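Local structure of luciferase-like enzymeAMP-CoA-ligase (Zophobas atratus, 4W8O) at residues R54-R57 against V58-L62; L104-R107 against N108-L112; E251-K254 against T255-I259; S331-P335 against E336-H340. The protein probably activates carboxylic acids with ATP as an AMP-CoA ligase of the adenylate-forming (ANL) superfamily, and is a luciferase-like enzyme from a nonluminescent beetle. All coordinates share one frame; numbering follows the deposited sequence.

Contact 1: residues R54-R57 against V58-L62; sequences RSTR and VALNL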
loop_
_atom_site.group_PDB
_atom_site.type_symbol
_atom_site.label_atom_id
_atom_site.label_comp_id
_atom_site.label_asym_id
_atom_site.label_seq_id
_atom_site.Cartn_x
_atom_site.Cartn_y
_atom_site.Cartn_z
ATOM N N ARG A 54 21.884 5.406 1.105
ATOM C CA ARG A 54 21.777 4.471 2.219
ATOM C C ARG A 54 21.273 3.107 1.750
ATOM O O ARG A 54 21.814 2.083 2.156
ATOM C CB ARG A 54 20.893 5.036 3.328
ATOM C CG ARG A 54 21.451 6.311 3.959
ATOM C CD ARG A 54 20.946 6.510 5.383
ATOM N NE ARG A 54 19.492 6.681 5.438
ATOM C CZ ARG A 54 18.698 6.266 6.430
ATOM N NH1 ARG A 54 19.186 5.615 7.480
ATOM N NH2 ARG A 54 17.387 6.488 6.362
ATOM N N SER A 55 20.272 3.099 0.872
ATOM C CA SER A 55 19.729 1.851 0.348
ATOM C C SER A 55 20.753 1.102 -0.515
ATOM O O SER A 55 20.799 -0.122 -0.486
ATOM C CB SER A 55 18.440 2.103 -0.449
ATOM O OG SER A 55 18.669 2.965 -1.550
ATOM N N THR A 56 21.558 1.833 -1.285
ATOM C CA THR A 56 22.613 1.212 -2.098
ATOM C C THR A 56 23.612 0.490 -1.185
ATOM O O THR A 56 23.992 -0.652 -1.450
ATOM C CB THR A 56 23.319 2.247 -2.993
ATOM O OG1 THR A 56 22.376 2.798 -3.926
ATOM C CG2 THR A 56 24.482 1.618 -3.762
ATOM N N ARG A 57 23.986 1.140 -0.086
ATOM C CA ARG A 57 24.918 0.555 0.874
ATOM C C ARG A 57 24.342 -0.670 1.564
ATOM O O ARG A 57 25.033 -1.677 1.714
ATOM C CB ARG A 57 25.344 1.593 1.911
ATOM C CG ARG A 57 26.287 2.638 1.356
ATOM C CD ARG A 57 26.497 3.757 2.349
ATOM N NE ARG A 57 27.308 4.830 1.799
ATOM C CZ ARG A 57 27.594 5.952 2.449
ATOM N NH1 ARG A 57 27.126 6.163 3.674
ATOM N NH2 ARG A 57 28.348 6.875 1.868
ATOM N N VAL A 58 23.072 -0.595 1.964
ATOM C CA VAL A 58 22.396 -1.755 2.533
ATOM C C VAL A 58 22.360 -2.911 1.532
ATOM O O VAL A 58 22.623 -4.053 1.907
ATOM C CB VAL A 58 20.973 -1.411 3.022
ATOM C CG1 VAL A 58 20.224 -2.664 3.446
ATOM C CG2 VAL A 58 21.031 -0.436 4.191
ATOM N N ALA A 59 22.046 -2.610 0.271
ATOM C CA ALA A 59 21.979 -3.628 -0.787
ATOM C C ALA A 59 23.310 -4.345 -0.995
ATOM O O ALA A 59 23.353 -5.577 -1.095
ATOM C CB ALA A 59 21.521 -3.008 -2.101
ATOM N N LEU A 60 24.388 -3.570 -1.074
ATOM C CA LEU A 60 25.725 -4.144 -1.261
ATOM C C LEU A 60 26.086 -5.067 -0.099
ATOM O O LEU A 60 26.703 -6.099 -0.302
ATOM C CB LEU A 60 26.788 -3.049 -1.429
ATOM C CG LEU A 60 26.750 -2.320 -2.772
ATOM C CD1 LEU A 60 27.555 -1.032 -2.693
ATOM C CD2 LEU A 60 27.273 -3.208 -3.896
ATOM N N ASN A 61 25.682 -4.706 1.113
ATOM C CA ASN A 61 25.921 -5.570 2.261
ATOM C C ASN A 61 25.017 -6.805 2.247
ATOM O O ASN A 61 25.466 -7.903 2.563
ATOM C CB ASN A 61 25.781 -4.781 3.566
ATOM C CG ASN A 61 26.961 -3.862 3.808
ATOM O OD1 ASN A 61 28.112 -4.249 3.585
ATOM N ND2 ASN A 61 26.689 -2.641 4.260
ATOM N N LEU A 62 23.754 -6.632 1.870
ATOM C CA LEU A 62 22.847 -7.780 1.709
ATOM C C LEU A 62 23.396 -8.794 0.691
ATOM O O LEU A 62 23.262 -10.004 0.869
ATOM C CB LEU A 62 21.447 -7.318 1.292
ATOM C CG LEU A 62 20.556 -6.715 2.385
ATOM C CD1 LEU A 62 19.295 -6.134 1.765
ATOM C CD2 LEU A 62 20.198 -7.737 3.451
#
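Val-58, Ala-59, Leu-60 and Asn-61 each reach back four residues and bond to a carbonyl one turn earlier. These are the i to i+4 bonds of an alpha helix. Ala-59 N to Ser-55 O is the shortest at 2.9 Å. Asn-61 N to Arg-57 O is the longest at 3.2 Å. Val-58 CG2 also rests 3.3 Å from Arg-54 O.

Apolar contact between side chains is slight. Thr-56 and Leu-60 lie side by side and point the same way, with Thr-56 CG2 4.2 Å from Leu-60 CD1. The methyl takes this place because CG2 is anti to the backbone N of Thr-56. OG1 lies beside that N (chi1 -63°) and bonds back to Lys-52 O.

The polar ends find their partners outside the two segments. Arg-54 forms salt bridges to Asp-82 and Glu-46, and Arg-57 forms one to Glu-166. Asn-61 ND2 bonds to the carbonyls of Met-159 and Leu-161.

These residues form the middle and later turns of helix 48-64. Ser-55 and Val-58 pack on helix 85-92, and Val-58 also meets Phe-156 of helix 156-159. Thr-56, Ala-59 and Leu-60 lie against Phe-169 of a loop.

Contact 2: residues L104-R107 against N108-L112; sequences LSVR and NIQHL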
loop_
_atom_site.group_PDB
_atom_site.type_symbol
_atom_site.label_atom_id
_atom_site.label_comp_id
_atom_site.label_asym_id
_atom_site.label_seq_id
_atom_site.Cartn_x
_atom_site.Cartn_y
_atom_site.Cartn_z
ATOM N N LEU A 104 0.282 -7.737 15.725
ATOM C CA LEU A 104 -0.255 -9.098 15.670
ATOM C C LEU A 104 0.304 -9.964 16.799
ATOM O O LEU A 104 1.432 -9.763 17.249
ATOM C CB LEU A 104 0.056 -9.743 14.327
ATOM C CG LEU A 104 -0.738 -9.195 13.141
ATOM C CD1 LEU A 104 -0.039 -9.552 11.836
ATOM C CD2 LEU A 104 -2.172 -9.712 13.141
ATOM N N SER A 105 -0.493 -10.936 17.231
ATOM C CA SER A 105 -0.094 -11.869 18.274
ATOM C C SER A 105 1.035 -12.766 17.802
ATOM O O SER A 105 1.301 -12.876 16.602
ATOM C CB SER A 105 -1.274 -12.754 18.676
ATOM O OG SER A 105 -1.573 -13.688 17.650
ATOM N N VAL A 106 1.668 -13.427 18.766
ATOM C CA VAL A 106 2.706 -14.416 18.492
ATOM C C VAL A 106 2.165 -15.518 17.598
ATOM O O VAL A 106 2.829 -15.912 16.645
ATOM C CB VAL A 106 3.263 -15.054 19.786
ATOM C CG1 VAL A 106 4.150 -16.249 19.466
ATOM C CG2 VAL A 106 4.035 -14.026 20.605
ATOM N N ARG A 107 0.968 -16.025 17.898
ATOM C CA ARG A 107 0.429 -17.108 17.087
ATOM C C ARG A 107 0.173 -16.675 15.645
ATOM O O ARG A 107 0.389 -17.449 14.723
ATOM C CB ARG A 107 -0.842 -17.712 17.673
ATOM C CG ARG A 107 -1.068 -19.110 17.114
ATOM C CD ARG A 107 -2.391 -19.734 17.502
ATOM N NE ARG A 107 -2.433 -20.215 18.884
ATOM C CZ ARG A 107 -2.885 -19.519 19.927
ATOM N NH1 ARG A 107 -3.344 -18.276 19.777
ATOM N NH2 ARG A 107 -2.871 -20.071 21.136
ATOM N N ASN A 108 -0.288 -15.451 15.445
ATOM C CA ASN A 108 -0.527 -14.973 14.088
ATOM C C ASN A 108 0.785 -14.774 13.335
ATOM O O ASN A 108 0.907 -15.174 12.176
ATOM C CB ASN A 108 -1.354 -13.688 14.098
ATOM C CG ASN A 108 -2.788 -13.924 14.531
ATOM O OD1 ASN A 108 -3.360 -14.976 14.275
ATOM N ND2 ASN A 108 -3.374 -12.937 15.188
ATOM N N ILE A 109 1.776 -14.195 14.004
ATOM C CA ILE A 109 3.074 -13.959 13.372
ATOM C C ILE A 109 3.712 -15.290 12.985
ATOM O O ILE A 109 4.250 -15.433 11.876
ATOM C CB ILE A 109 4.022 -13.148 14.279
ATOM C CG1 ILE A 109 3.475 -11.730 14.512
ATOM C CG2 ILE A 109 5.411 -13.083 13.673
ATOM C CD1 ILE A 109 3.693 -10.755 13.370
ATOM N N GLN A 110 3.634 -16.266 13.890
ATOM C CA GLN A 110 4.133 -17.617 13.624
ATOM C C GLN A 110 3.602 -18.189 12.324
ATOM O O GLN A 110 4.348 -18.770 11.537
ATOM C CB GLN A 110 3.725 -18.583 14.730
ATOM C CG GLN A 110 4.619 -18.562 15.937
ATOM C CD GLN A 110 4.243 -19.630 16.940
ATOM O OE1 GLN A 110 3.737 -20.692 16.576
ATOM N NE2 GLN A 110 4.495 -19.359 18.210
ATOM N N HIS A 111 2.299 -18.083 12.135
ATOM C CA HIS A 111 1.689 -18.570 10.909
ATOM C C HIS A 111 2.224 -17.822 9.678
ATOM O O HIS A 111 2.550 -18.443 8.669
ATOM C CB HIS A 111 0.172 -18.451 10.973
ATOM C CG HIS A 111 -0.501 -18.787 9.681
ATOM N ND1 HIS A 111 -0.437 -20.043 9.119
ATOM C CD2 HIS A 111 -1.235 -18.032 8.834
ATOM C CE1 HIS A 111 -1.112 -20.049 7.982
ATOM N NE2 HIS A 111 -1.610 -18.841 7.789
ATOM N N LEU A 112 2.314 -16.498 9.772
ATOM C CA LEU A 112 2.776 -15.683 8.651
ATOM C C LEU A 112 4.206 -16.033 8.273
ATOM O O LEU A 112 4.514 -16.185 7.099
ATOM C CB LEU A 112 2.650 -14.187 8.962
ATOM C CG LEU A 112 1.229 -13.679 9.255
ATOM C CD1 LEU A 112 1.176 -12.157 9.271
ATOM C CD2 LEU A 112 0.213 -14.251 8.272
HETATM O O HOH W 1 -3.343 -10.791 16.593
#
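Ser-105 OG accepts a hydrogen bond from Asn-108 N at 3.1 Å, with an N-H...O angle of 160°. The hydroxyl is set for this by chi1 of 72°, which places OG between the backbone N and the carbonyl carbon. Asn-108 turns its CG anti to its own carbonyl carbon (chi1 -70°). This sets its amide beside the serine hydroxyl, and a water links ND2, by a weak bond, to Ser-105 N.

Ser-105 is the N-cap of helix 106-116, and the bond that OG accepts is the capping bond. With alanine in place of this serine, Asn-108 N would probably lose its side-chain acceptor and the helix start its cap.

Leu-104, just before the cap, points its CB toward the helix. This CB lies 3.9 Å from Ile-109 CD1. Leu-104 CD1 meets Leu-112 CD1 at 3.9 Å, the two side chains crossing at about a right angle. On another side of the helix, Gln-110 extends beyond CG and brings NE2 to 3.4 Å from Val-106 CG1. Val-106 and Ile-109 also pack on helix 128-138, while Leu-112 touches Leu-100 and Pro-192. His-111 NE2 bonds to Pro-192 O.

Contact 3: residues E251-K254 against T255-I259; sequences EGEK and TLQMI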
loop_
_atom_site.group_PDB
_atom_site.type_symbol
_atom_site.label_atom_id
_atom_site.label_comp_id
_atom_site.label_asym_id
_atom_site.label_seq_id
_atom_site.Cartn_x
_atom_site.Cartn_y
_atom_site.Cartn_z
ATOM N N GLU A 251 -3.960 11.643 15.756
ATOM C CA GLU A 251 -4.659 12.531 16.679
ATOM C C GLU A 251 -5.145 13.730 15.889
ATOM O O GLU A 251 -4.427 14.233 15.029
ATOM C CB GLU A 251 -3.748 13.005 17.807
ATOM C CG GLU A 251 -3.694 12.070 19.004
ATOM C CD GLU A 251 -2.494 11.144 18.980
ATOM O OE1 GLU A 251 -1.352 11.659 18.959
ATOM O OE2 GLU A 251 -2.688 9.905 19.003
ATOM N N GLY A 252 -6.356 14.185 16.190
ATOM C CA GLY A 252 -6.989 15.270 15.450
ATOM C C GLY A 252 -6.149 16.528 15.378
ATOM O O GLY A 252 -5.832 17.019 14.297
ATOM N N GLU A 253 -5.785 17.035 16.545
ATOM C CA GLU A 253 -5.040 18.278 16.674
ATOM C C GLU A 253 -3.687 18.208 15.967
ATOM O O GLU A 253 -3.337 19.089 15.177
ATOM C CB GLU A 253 -4.813 18.575 18.152
ATOM C CG GLU A 253 -4.440 20.013 18.435
ATOM C CD GLU A 253 -5.648 20.902 18.643
ATOM O OE1 GLU A 253 -5.574 22.090 18.269
ATOM O OE2 GLU A 253 -6.667 20.422 19.190
ATOM N N LYS A 254 -2.931 17.153 16.261
ATOM C CA LYS A 254 -1.590 17.003 15.699
ATOM C C LYS A 254 -1.644 16.841 14.182
ATOM O O LYS A 254 -0.753 17.305 13.487
ATOM C CB LYS A 254 -0.843 15.833 16.352
ATOM C CG LYS A 254 -0.746 15.959 17.867
ATOM C CD LYS A 254 0.627 15.599 18.420
ATOM C CE LYS A 254 0.808 16.155 19.829
ATOM N NZ LYS A 254 2.231 16.129 20.273
ATOM N N THR A 255 -2.695 16.205 13.675
ATOM C CA THR A 255 -2.853 16.040 12.237
ATOM C C THR A 255 -3.069 17.401 11.567
ATOM O O THR A 255 -2.464 17.686 10.540
ATOM C CB THR A 255 -4.016 15.090 11.889
ATOM O OG1 THR A 255 -3.772 13.794 12.443
ATOM C CG2 THR A 255 -4.175 14.958 10.384
ATOM N N LEU A 256 -3.913 18.247 12.157
ATOM C CA LEU A 256 -4.123 19.591 11.613
ATOM C C LEU A 256 -2.842 20.420 11.678
ATOM O O LEU A 256 -2.523 21.148 10.740
ATOM C CB LEU A 256 -5.273 20.307 12.324
ATOM C CG LEU A 256 -6.663 19.670 12.189
ATOM C CD1 LEU A 256 -7.724 20.606 12.751
ATOM C CD2 LEU A 256 -6.989 19.314 10.746
ATOM N N GLN A 257 -2.100 20.291 12.775
ATOM C CA GLN A 257 -0.792 20.946 12.898
ATOM C C GLN A 257 0.174 20.506 11.792
ATOM O O GLN A 257 0.886 21.339 11.218
ATOM C CB GLN A 257 -0.168 20.662 14.263
ATOM C CG GLN A 257 -0.842 21.391 15.413
ATOM C CD GLN A 257 -0.537 20.775 16.770
ATOM O OE1 GLN A 257 0.394 19.983 16.923
ATOM N NE2 GLN A 257 -1.326 21.142 17.765
ATOM N N MET A 258 0.205 19.207 11.502
ATOM C CA MET A 258 1.094 18.687 10.454
ATOM C C MET A 258 0.700 19.206 9.073
ATOM O O MET A 258 1.569 19.544 8.275
ATOM C CB MET A 258 1.136 17.151 10.461
ATOM C CG MET A 258 1.962 16.553 11.588
ATOM S SD MET A 258 2.013 14.743 11.553
ATOM C CE MET A 258 2.442 14.400 13.265
ATOM N N ILE A 259 -0.601 19.281 8.799
ATOM C CA ILE A 259 -1.093 19.857 7.535
ATOM C C ILE A 259 -0.601 21.292 7.369
ATOM O O ILE A 259 -0.158 21.688 6.284
ATOM C CB ILE A 259 -2.633 19.820 7.431
ATOM C CG1 ILE A 259 -3.106 18.374 7.259
ATOM C CG2 ILE A 259 -3.118 20.664 6.256
ATOM C CD1 ILE A 259 -4.584 18.176 7.498
#
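Thr-255 grips Glu-251 O with two donors. Its hydroxyl OG1 gives a hydrogen bond of 2.7 Å to Glu-251 O, coming from above the carbonyl plane and 41° out of it. Thr-255 N gives a second bond to Glu-251 O at 3.0 Å. The hydroxyl reaches the carbonyl because OG1 is anti to the carbonyl carbon of Thr-255 (chi1 -61°), beside the backbone N, so that both donors reach the same oxygen.

Glu-251 is at the N-cap position of helix 252-262. The regular bonds of the first turns follow. Leu-256 N meets Gly-252 O at 3.1 Å, and Met-258 N meets Lys-254 O at 2.9 Å. Gln-257 N bonds to Glu-253 O.

Around this frame the side chains pack one turn apart. Gln-257 runs out extended beyond CG and sets NE2 3.4 Å from Glu-253 CG. The carboxylate of Glu-253 and the amide of Gln-257 are turned 53° apart. Leu-256 packs on Val-280, Thr-255 on Phe-222 and Met-258 on Ala-247.

The chemistry is thus divided. The buried hydroxyl of Thr-255 is satisfied by the carbonyl of the N-cap residue, Glu-251. Glu-253 and Gln-257 instead bond to Tyr-286 OH, and Glu-253 also forms a salt bridge to Arg-285, which ties this face of the helix to residues 285-286.

Contact 4: residues S331-P335 against E336-H340; sequences SIFHP and EDDKH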
loop_
_atom_site.group_PDB
_atom_site.type_symbol
_atom_site.label_atom_id
_atom_site.label_comp_id
_atom_site.label_asym_id
_atom_site.label_seq_id
_atom_site.Cartn_x
_atom_site.Cartn_y
_atom_site.Cartn_z
ATOM N N SER A 331 -12.188 1.137 -7.318
ATOM C CA SER A 331 -13.063 2.246 -7.670
ATOM C C SER A 331 -12.772 3.463 -6.822
ATOM O O SER A 331 -12.398 3.345 -5.654
ATOM C CB SER A 331 -14.536 1.839 -7.569
ATOM O OG SER A 331 -14.883 1.450 -6.254
ATOM N N ILE A 332 -12.946 4.626 -7.441
ATOM C CA ILE A 332 -12.707 5.930 -6.822
ATOM C C ILE A 332 -13.158 7.014 -7.812
ATOM O O ILE A 332 -13.138 6.788 -9.017
ATOM C CB ILE A 332 -11.215 6.127 -6.467
ATOM C CG1 ILE A 332 -11.007 7.407 -5.653
ATOM C CG2 ILE A 332 -10.360 6.154 -7.723
ATOM C CD1 ILE A 332 -9.701 7.435 -4.883
ATOM N N PHE A 333 -13.564 8.181 -7.317
ATOM C CA PHE A 333 -13.894 9.296 -8.218
ATOM C C PHE A 333 -12.633 10.039 -8.658
ATOM O O PHE A 333 -11.754 10.332 -7.843
ATOM C CB PHE A 333 -14.843 10.300 -7.552
ATOM C CG PHE A 333 -16.279 9.856 -7.511
ATOM C CD1 PHE A 333 -16.951 9.515 -8.679
ATOM C CD2 PHE A 333 -16.973 9.818 -6.306
ATOM C CE1 PHE A 333 -18.280 9.121 -8.645
ATOM C CE2 PHE A 333 -18.304 9.422 -6.267
ATOM C CZ PHE A 333 -18.959 9.073 -7.440
ATOM N N HIS A 334 -12.550 10.335 -9.952
ATOM C CA HIS A 334 -11.504 11.206 -10.474
ATOM C C HIS A 334 -11.750 12.653 -9.995
ATOM O O HIS A 334 -12.867 13.162 -10.123
ATOM C CB HIS A 334 -11.486 11.150 -12.001
ATOM C CG HIS A 334 -10.264 11.761 -12.608
ATOM N ND1 HIS A 334 -10.077 13.121 -12.680
ATOM C CD2 HIS A 334 -9.159 11.200 -13.152
ATOM C CE1 HIS A 334 -8.918 13.378 -13.257
ATOM N NE2 HIS A 334 -8.337 12.229 -13.547
ATOM N N PRO A 335 -10.715 13.320 -9.441
ATOM C CA PRO A 335 -10.902 14.656 -8.854
ATOM C C PRO A 335 -11.538 15.687 -9.788
ATOM O O PRO A 335 -12.466 16.380 -9.380
ATOM C CB PRO A 335 -9.476 15.086 -8.485
ATOM C CG PRO A 335 -8.728 13.821 -8.315
ATOM C CD PRO A 335 -9.321 12.861 -9.303
ATOM N N GLU A 336 -11.022 15.799 -11.010
ATOM C CA GLU A 336 -11.549 16.747 -12.001
ATOM C C GLU A 336 -12.730 16.204 -12.826
ATOM O O GLU A 336 -13.811 16.796 -12.821
ATOM C CB GLU A 336 -10.431 17.204 -12.935
ATOM C CG GLU A 336 -10.748 18.494 -13.675
ATOM C CD GLU A 336 -10.074 18.572 -15.028
ATOM O OE1 GLU A 336 -10.408 17.748 -15.906
ATOM O OE2 GLU A 336 -9.222 19.464 -15.219
ATOM N N ASP A 337 -12.513 15.099 -13.541
ATOM C CA ASP A 337 -13.541 14.482 -14.401
ATOM C C ASP A 337 -14.855 14.156 -13.684
ATOM O O ASP A 337 -15.917 14.237 -14.296
ATOM C CB ASP A 337 -13.020 13.187 -15.046
ATOM C CG ASP A 337 -11.728 13.382 -15.829
ATOM O OD1 ASP A 337 -11.478 14.492 -16.334
ATOM O OD2 ASP A 337 -10.956 12.410 -15.932
ATOM N N ASP A 338 -14.781 13.764 -12.411
ATOM C CA ASP A 338 -15.978 13.416 -11.628
ATOM C C ASP A 338 -16.351 14.467 -10.563
ATOM O O ASP A 338 -17.118 14.169 -9.640
ATOM C CB ASP A 338 -15.794 12.040 -10.955
ATOM C CG ASP A 338 -15.580 10.909 -11.957
ATOM O OD1 ASP A 338 -16.148 10.971 -13.064
ATOM O OD2 ASP A 338 -14.849 9.949 -11.632
ATOM N N LYS A 339 -15.827 15.689 -10.696
ATOM C CA LYS A 339 -15.984 16.731 -9.659
ATOM C C LYS A 339 -17.455 16.993 -9.312
ATOM O O LYS A 339 -17.817 17.153 -8.142
ATOM C CB LYS A 339 -15.275 18.033 -10.072
ATOM C CG LYS A 339 -15.877 18.734 -11.278
ATOM C CD LYS A 339 -14.898 19.695 -11.937
ATOM C CE LYS A 339 -15.301 19.965 -13.380
ATOM N NZ LYS A 339 -14.382 20.917 -14.063
ATOM N N HIS A 340 -18.287 17.011 -10.344
ATOM C CA HIS A 340 -19.736 17.155 -10.200
ATOM C C HIS A 340 -20.352 16.045 -9.345
ATOM O O HIS A 340 -21.119 16.329 -8.429
ATOM C CB HIS A 340 -20.412 17.206 -11.582
ATOM C CG HIS A 340 -19.550 16.693 -12.698
ATOM N ND1 HIS A 340 -18.855 17.530 -13.547
ATOM C CD2 HIS A 340 -19.243 15.431 -13.082
ATOM C CE1 HIS A 340 -18.174 16.806 -14.417
ATOM N NE2 HIS A 340 -18.391 15.530 -14.155
#
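His-334 ND1 is gripped by two backbone N-H groups. Asp-337 N gives it a bond of 3.3 Å, tilted 35° from the ring plane. Glu-336 N gives a second, weak bond from near the ring edge. ND1 thus acts as an acceptor here.

The motif is a tight reversal after strand 328-332, closed by a type I beta turn from Glu-336 to Lys-339. It leads into the short, weakly bonded helix 339-342. Lys-339 N bonds to Glu-336 O at 3.1 Å across the turn.

The imidazole is sandwiched. Asp-337 OD2 sits over the centre of one face, 3.3 Å above the plane. Its carboxylate is only 17° from parallel with the ring. Pro-335 CD covers the opposite face, offset toward the rim. The ring is placed there because its CG is anti to the backbone N of His-334 (chi1 -167°). A leucine in its place would probably leave the N-H groups of Glu-336 and Asp-337 without this acceptor, and the turn less firmly fixed.

Asp-338 closes the loop on the backbone of the same histidine. Its N bonds to His-334 O at 3.0 Å, from above the carbonyl plane. Its carboxylate accepts the reverse bond, from His-334 N. The backbone of Ile-332 bonds to that of Lys-351, and Phe-333 packs on Leu-341 and Ile-342.

Asp-338 OD2 takes that N-H on its anti side, with His-334 N 2.9 Å away, while Asp-338 CB lies 3.6 Å from Phe-333 CD1.

How the contacts relate
All four contacts are local and follow one another along the chain. They do not touch; contacts 3 and 4 come closest by centres, about 26 Å apart. Contact 1 is the buried one, in the middle and later turns of a helix, and its charged ends go to partners outside it. Contacts 2 and 3 are partly buried helix starts of different chemistry: a serine side chain accepts in contact 2, while a threonine hydroxyl donates to a backbone carbonyl in contact 3. Contact 4, also partly buried, joins a strand to a short helix and combines side-chain acceptors with backbone bonds. It lies across the chain's centre from contacts 1 and 2.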